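Local coordinates for phosphate-binding protein (Xanthomonas axonopodis pv. citri, PDB 5UB7) that probably serves as the periplasmic substrate-binding component of an ABC transporter for phosphate or phosphonate compounds, here holding ATP, at residues T85-L90 against P210-M215. Residues are numbered along the deposited sequence; the frame is centred on the assembly and turned at random.
With ATP (adenosine-5'-triphosphate), chain C.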
loop_
_atom_site.group_PDB
_atom_site.type_symbol
_atom_site.label_atom_id
_atom_site.label_comp_id
_atom_site.label_asym_id
_atom_site.label_seq_id
_atom_site.Cartn_x
_atom_site.Cartn_y
_atom_site.Cartn_z
ATOM N N THR A 85 -5.778 -3.547 9.942
ATOM C CA THR A 85 -4.610 -2.987 10.582
ATOM C C THR A 85 -4.737 -1.466 10.535
ATOM O O THR A 85 -5.229 -0.874 9.546
ATOM C CB THR A 85 -3.332 -3.429 9.857
ATOM O OG1 THR A 85 -3.362 -4.845 9.700
ATOM C CG2 THR A 85 -2.066 -3.010 10.599
ATOM N N GLU A 86 -4.249 -0.858 11.619
ATOM C CA GLU A 86 -4.318 0.569 11.888
ATOM C C GLU A 86 -2.883 1.083 12.067
ATOM O O GLU A 86 -2.110 0.505 12.792
ATOM C CB GLU A 86 -5.181 0.737 13.147
ATOM C CG GLU A 86 -5.362 2.141 13.668
ATOM C CD GLU A 86 -6.089 2.145 14.998
ATOM O OE1 GLU A 86 -7.234 1.604 15.014
ATOM O OE2 GLU A 86 -5.490 2.667 15.993
ATOM N N ARG A 87 -2.523 2.170 11.395
ATOM C CA ARG A 87 -1.138 2.673 11.386
ATOM C C ARG A 87 -1.080 4.174 11.692
ATOM O O ARG A 87 -1.882 4.952 11.163
ATOM C CB ARG A 87 -0.503 2.412 10.022
ATOM C CG ARG A 87 -0.124 0.956 9.806
ATOM C CD ARG A 87 0.416 0.757 8.410
ATOM N NE ARG A 87 0.678 -0.650 8.150
ATOM C CZ ARG A 87 1.173 -1.138 7.014
ATOM N NH1 ARG A 87 1.487 -0.345 5.997
ATOM N NH2 ARG A 87 1.357 -2.439 6.902
ATOM N N GLY A 88 -0.123 4.588 12.515
ATOM C CA GLY A 88 -0.075 5.975 12.991
ATOM C C GLY A 88 -1.380 6.487 13.589
ATOM O O GLY A 88 -1.769 7.610 13.350
ATOM N N GLY A 89 -2.080 5.651 14.341
ATOM C CA GLY A 89 -3.414 5.993 14.843
ATOM C C GLY A 89 -4.548 6.063 13.817
ATOM O O GLY A 89 -5.643 6.426 14.172
ATOM N N LEU A 90 -4.324 5.668 12.568
ATOM C CA LEU A 90 -5.321 5.811 11.504
ATOM C C LEU A 90 -5.807 4.485 10.931
ATOM O O LEU A 90 -5.014 3.647 10.512
ATOM C CB LEU A 90 -4.741 6.647 10.360
ATOM C CG LEU A 90 -4.258 8.010 10.806
ATOM C CD1 LEU A 90 -3.543 8.643 9.654
ATOM C CD2 LEU A 90 -5.429 8.857 11.284
ATOM N N PRO A 210 -9.647 1.594 3.854
ATOM C CA PRO A 210 -8.903 1.166 5.022
ATOM C C PRO A 210 -7.407 1.195 4.750
ATOM O O PRO A 210 -6.968 0.927 3.625
ATOM C CB PRO A 210 -9.390 -0.247 5.258
ATOM C CG PRO A 210 -10.673 -0.380 4.510
ATOM C CD PRO A 210 -10.542 0.547 3.343
ATOM N N ARG A 211 -6.661 1.516 5.801
ATOM C CA ARG A 211 -5.238 1.867 5.770
ATOM C C ARG A 211 -4.325 0.681 5.422
ATOM O O ARG A 211 -3.332 0.869 4.735
ATOM C CB ARG A 211 -4.882 2.480 7.147
ATOM C CG ARG A 211 -3.435 2.857 7.431
ATOM C CD ARG A 211 -3.069 4.205 6.870
ATOM N NE ARG A 211 -1.635 4.450 6.917
ATOM C CZ ARG A 211 -0.731 3.875 6.122
ATOM N NH1 ARG A 211 -1.081 2.970 5.189
ATOM N NH2 ARG A 211 0.559 4.180 6.282
ATOM N N ALA A 212 -4.689 -0.528 5.880
ATOM C CA ALA A 212 -3.829 -1.730 5.834
ATOM C C ALA A 212 -4.557 -2.957 6.369
ATOM O O ALA A 212 -5.570 -2.826 7.059
ATOM C CB ALA A 212 -2.555 -1.529 6.637
ATOM N N VAL A 213 -4.010 -4.134 6.064
ATOM C CA VAL A 213 -4.608 -5.403 6.428
ATOM C C VAL A 213 -3.481 -6.455 6.557
ATOM O O VAL A 213 -2.481 -6.417 5.852
ATOM C CB VAL A 213 -5.693 -5.749 5.385
ATOM C CG1 VAL A 213 -5.084 -5.719 3.993
ATOM C CG2 VAL A 213 -6.400 -7.070 5.645
ATOM N N GLU A 214 -3.630 -7.359 7.508
ATOM C CA GLU A 214 -2.797 -8.549 7.588
ATOM C C GLU A 214 -3.463 -9.604 6.722
ATOM O O GLU A 214 -4.655 -9.857 6.878
ATOM C CB GLU A 214 -2.706 -9.015 9.026
ATOM C CG GLU A 214 -2.209 -7.943 9.976
ATOM C CD GLU A 214 -0.948 -7.265 9.490
ATOM O OE1 GLU A 214 0.109 -7.950 9.408
ATOM O OE2 GLU A 214 -1.022 -6.050 9.162
ATOM N N MET A 215 -2.709 -10.185 5.793
ATOM C CA MET A 215 -3.208 -11.228 4.914
ATOM C C MET A 215 -2.429 -12.510 5.234
ATOM O O MET A 215 -1.256 -12.452 5.604
ATOM C CB MET A 215 -2.985 -10.856 3.451
ATOM C CG MET A 215 -3.593 -9.529 2.976
ATOM S SD MET A 215 -5.389 -9.543 2.768
ATOM C CE MET A 215 -5.596 -10.590 1.332
HETATM P PG ATP C . 1.176 2.467 -0.356
HETATM O O1G ATP C . 0.958 0.993 -0.623
HETATM O O2G ATP C . -0.118 3.248 -0.327
HETATM O O3G ATP C . 2.256 3.092 -1.253
HETATM P PB ATP C . 3.054 1.912 1.795
HETATM O O1B ATP C . 3.290 0.457 1.380
HETATM O O2B ATP C . 4.218 2.869 1.696
HETATM O O3B ATP C . 1.748 2.648 1.169
HETATM P PA ATP C . 3.412 2.257 4.622
HETATM O O1A ATP C . 2.480 1.932 5.762
HETATM O O2A ATP C . 4.760 1.569 4.472
HETATM O O3A ATP C . 2.520 1.885 3.328
HETATM O "O5'" ATP C . 3.515 3.890 4.603
#
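The guanidinium of R87 has the methyl group of A212 against one face, CB lying 3.6 Å above the plane and offset toward the rim, while the triphosphate of ATP comes in at the edge. R211 turns its own guanidinium 75° away from that of R87 and receives R87 CD over the centre of one face; at its edge, in plane, lies the alpha phosphorus. Both arginines converge on one oxygen of this phosphate: R87 NH1 forms a hydrogen bond to ATP O1A, and R211 NH2 donates to the same O1A over 3.0 Å. The two cationic groups meet at one phosphate oxygen, whose negative charge probably offsets theirs. R87 reaches it with a chain extended from CG to NE, whereas R211 bends at chi2 (83°) and crosses the R87 side chain at about a right angle. S64 takes a hydrogen bond from R87 NH2, and F93 makes a cation-pi contact with R211.

The two segments belong to antiparallel strands 79-87 and 209-217 of a periplasmic binding protein fold, and their arginines line its ligand site together with residues such as R9, S125 and K164. Between the backbones, T85 N donates to A212 O at 3.0 Å, from above the carbonyl plane. T85 OG1, beside its backbone N (chi1 -50°), gives a 2.7 Å hydrogen bond to the anti lone pair of E214 OE2. S64 also bonds that carboxylate oxygen, and W62 NE1 holds the other oxygen, OE1.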